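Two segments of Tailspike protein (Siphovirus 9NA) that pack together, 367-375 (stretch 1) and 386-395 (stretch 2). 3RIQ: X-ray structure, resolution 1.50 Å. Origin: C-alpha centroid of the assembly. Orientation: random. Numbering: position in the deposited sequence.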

# COMPACT_ATOMS: atom_id res chain seq x y z
N ASP A 367 9.82 22.24 -12.44
CA ASP A 367 10.12 23.54 -13.04
C ASP A 367 11.62 23.87 -13.18
O ASP A 367 11.99 25.01 -13.54
CB ASP A 367 9.37 24.65 -12.32
CG ASP A 367 7.89 24.60 -12.61
OD1 ASP A 367 7.44 24.13 -13.69
OD2 ASP A 367 7.16 25.04 -11.74
N LEU A 368 12.47 22.88 -12.92
CA LEU A 368 13.92 23.01 -13.22
C LEU A 368 14.59 24.20 -12.51
O LEU A 368 15.36 24.96 -13.12
CB LEU A 368 14.17 23.05 -14.75
CG LEU A 368 13.58 21.90 -15.57
CD1 LEU A 368 13.84 22.11 -17.08
CD2 LEU A 368 14.13 20.54 -15.11
N THR A 369 14.31 24.35 -11.22
CA THR A 369 14.89 25.41 -10.41
C THR A 369 15.97 24.86 -9.48
O THR A 369 16.24 25.41 -8.40
CB THR A 369 13.81 26.21 -9.64
OG1 THR A 369 13.14 25.35 -8.71
CG2 THR A 369 12.77 26.81 -10.62
N ASN A 370 16.59 23.76 -9.90
CA ASN A 370 17.75 23.21 -9.21
C ASN A 370 17.46 22.64 -7.84
O ASN A 370 18.32 22.63 -6.95
CB ASN A 370 18.91 24.21 -9.17
CG ASN A 370 19.98 23.86 -10.16
OD1 ASN A 370 20.39 22.69 -10.26
ND2 ASN A 370 20.45 24.86 -10.91
N LEU A 371 16.25 22.14 -7.69
CA LEU A 371 15.81 21.52 -6.45
C LEU A 371 16.00 20.00 -6.52
O LEU A 371 16.00 19.42 -7.58
CB LEU A 371 14.33 21.86 -6.18
CG LEU A 371 14.03 23.35 -6.09
CD1 LEU A 371 12.52 23.51 -5.83
CD2 LEU A 371 14.85 24.01 -4.99
N ASN A 372 16.18 19.38 -5.37
CA ASN A 372 16.37 17.93 -5.26
C ASN A 372 15.06 17.14 -5.28
O ASN A 372 13.99 17.69 -5.02
CB ASN A 372 17.19 17.65 -4.01
CG ASN A 372 18.50 18.39 -4.00
OD1 ASN A 372 19.23 18.35 -4.98
ND2 ASN A 372 18.78 19.07 -2.94
N GLN A 373 15.12 15.86 -5.65
CA GLN A 373 13.91 15.04 -5.69
C GLN A 373 13.40 14.73 -4.30
O GLN A 373 12.23 14.89 -4.04
CB GLN A 373 14.12 13.73 -6.48
CG GLN A 373 14.63 13.99 -7.91
CD GLN A 373 13.56 14.48 -8.84
OE1 GLN A 373 12.52 13.86 -8.99
NE2 GLN A 373 13.83 15.60 -9.51
N ILE A 374 14.29 14.29 -3.42
CA ILE A 374 13.97 13.95 -2.03
C ILE A 374 14.99 14.67 -1.16
O ILE A 374 16.20 14.62 -1.45
CB ILE A 374 14.02 12.43 -1.80
CG1 ILE A 374 12.88 11.74 -2.55
CG2 ILE A 374 13.91 12.06 -0.29
CD1 ILE A 374 12.84 10.21 -2.41
N VAL A 375 14.50 15.37 -0.15
CA VAL A 375 15.35 16.08 0.81
C VAL A 375 14.99 15.68 2.23
O VAL A 375 13.79 15.64 2.58
CB VAL A 375 15.18 17.63 0.71
CG1 VAL A 375 15.94 18.33 1.84
CG2 VAL A 375 15.63 18.14 -0.67
N MET A 386 12.26 4.93 -4.18
CA MET A 386 12.39 4.88 -5.64
C MET A 386 12.28 6.30 -6.16
O MET A 386 11.33 7.02 -5.85
CB MET A 386 11.32 3.97 -6.25
CG MET A 386 11.48 2.49 -5.91
SD MET A 386 10.49 1.42 -6.96
CE MET A 386 8.84 1.83 -6.46
N VAL A 387 13.28 6.74 -6.93
CA VAL A 387 13.24 8.04 -7.58
C VAL A 387 13.34 7.87 -9.10
O VAL A 387 14.13 7.06 -9.59
CB VAL A 387 14.41 8.90 -7.08
CG1 VAL A 387 14.53 10.21 -7.86
CG2 VAL A 387 14.22 9.22 -5.58
N HIS A 388 12.56 8.64 -9.84
CA HIS A 388 12.74 8.70 -11.29
C HIS A 388 12.71 10.15 -11.70
O HIS A 388 11.66 10.69 -11.96
CB HIS A 388 11.66 7.91 -12.04
CG HIS A 388 11.94 7.74 -13.50
ND1 HIS A 388 11.28 6.83 -14.28
CD2 HIS A 388 12.87 8.33 -14.29
CE1 HIS A 388 11.75 6.89 -15.52
NE2 HIS A 388 12.73 7.79 -15.55
N ALA A 389 13.88 10.78 -11.71
CA ALA A 389 14.00 12.18 -12.07
C ALA A 389 13.98 12.29 -13.59
O ALA A 389 14.58 11.44 -14.28
CB ALA A 389 15.31 12.72 -11.53
N TYR A 390 13.32 13.31 -14.12
CA TYR A 390 13.31 13.55 -15.58
C TYR A 390 14.25 14.70 -15.93
O TYR A 390 14.17 15.30 -17.03
CB TYR A 390 11.87 13.88 -16.03
CG TYR A 390 10.84 12.74 -16.00
CD1 TYR A 390 11.10 11.51 -15.37
CD2 TYR A 390 9.55 12.93 -16.53
CE1 TYR A 390 10.15 10.49 -15.34
CE2 TYR A 390 8.58 11.91 -16.47
CZ TYR A 390 8.89 10.70 -15.86
OH TYR A 390 7.92 9.67 -15.80
N THR A 391 15.13 15.00 -14.97
CA THR A 391 16.20 15.98 -15.13
C THR A 391 17.45 15.50 -14.40
O THR A 391 17.36 14.71 -13.43
CB THR A 391 15.78 17.35 -14.54
OG1 THR A 391 16.86 18.31 -14.71
CG2 THR A 391 15.45 17.22 -13.05
N THR A 392 18.61 15.99 -14.87
CA THR A 392 19.91 15.76 -14.21
C THR A 392 20.22 16.76 -13.10
O THR A 392 21.23 16.60 -12.41
CB THR A 392 21.11 15.72 -15.23
OG1 THR A 392 21.17 16.97 -15.91
CG2 THR A 392 20.89 14.60 -16.25
N GLN A 393 19.39 17.80 -12.93
CA GLN A 393 19.62 18.76 -11.85
C GLN A 393 19.60 18.11 -10.48
O GLN A 393 18.75 17.23 -10.18
CB GLN A 393 18.55 19.86 -11.84
CG GLN A 393 18.63 20.80 -13.01
CD GLN A 393 17.71 22.02 -12.85
OE1 GLN A 393 16.75 22.01 -12.08
NE2 GLN A 393 18.01 23.08 -13.61
N GLY A 394 20.51 18.55 -9.63
CA GLY A 394 20.45 18.21 -8.19
C GLY A 394 20.68 16.75 -7.87
O GLY A 394 21.42 16.02 -8.60
N TYR A 395 20.08 16.31 -6.76
CA TYR A 395 20.27 14.95 -6.23
C TYR A 395 18.94 14.20 -6.28
O TYR A 395 17.87 14.79 -6.14
CB TYR A 395 20.65 15.04 -4.76
CG TYR A 395 22.08 15.55 -4.54
CD1 TYR A 395 23.10 14.67 -4.23
CD2 TYR A 395 22.38 16.90 -4.66
CE1 TYR A 395 24.42 15.14 -4.05
CE2 TYR A 395 23.67 17.39 -4.46
CZ TYR A 395 24.68 16.51 -4.16
OH TYR A 395 25.95 17.01 -3.98
O HOH W 1 22.19 20.77 -10.18
O HOH W 2 16.10 17.36 -9.44

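The two stretches are joined mainly by polar contacts in which side-chain amides serve the backbone. Q393, its CB directed toward stretch 1 and its chain extended at chi2 (t), brings both ends of its amide to the loop: OE1 accepts from N370 N at 2.8 Å, while NE2 donates to L368 O in a weak bond of 3.3 Å. Glutamine suits this place because one group carries both an acceptor and a donor. At its own backbone, Q393 N is satisfied by T391 OG1 at 3.1 Å.

N372 uses only the oxygen of its amide in this contact: turned in at the end of a side chain whose CA-to-CB bond points sideways, OD1 accepts from Y395 N at 2.8 Å; the return bond, from Q373 N to Y395 O at 3.0 Å, is nearly straight. Next to Y395 lies G394, whose positive phi favours glycine; a CB there would fall 2.7 Å from N372 OD1, a clash.

Two waters extend the polar network. Water 1 donates to N370 OD1 (2.6 Å) and accepts from G394 N (2.8 Å), spanning a gap too wide for direct bonding. Water 2 donates to L371 O and Q393 O, and accepts from Q373 NE2 at 2.9 Å.

Deeper, the buried Q373 lays its aliphatic part against V387 (CG to CG1, 3.8 Å); its OE1 and NE2 are also hydrogen-bonded elsewhere in the structure, so the amide is buried with both ends paired. I374 CD1 meets V387 CG2 at 3.6 Å, an apolar contact needing no polar partner.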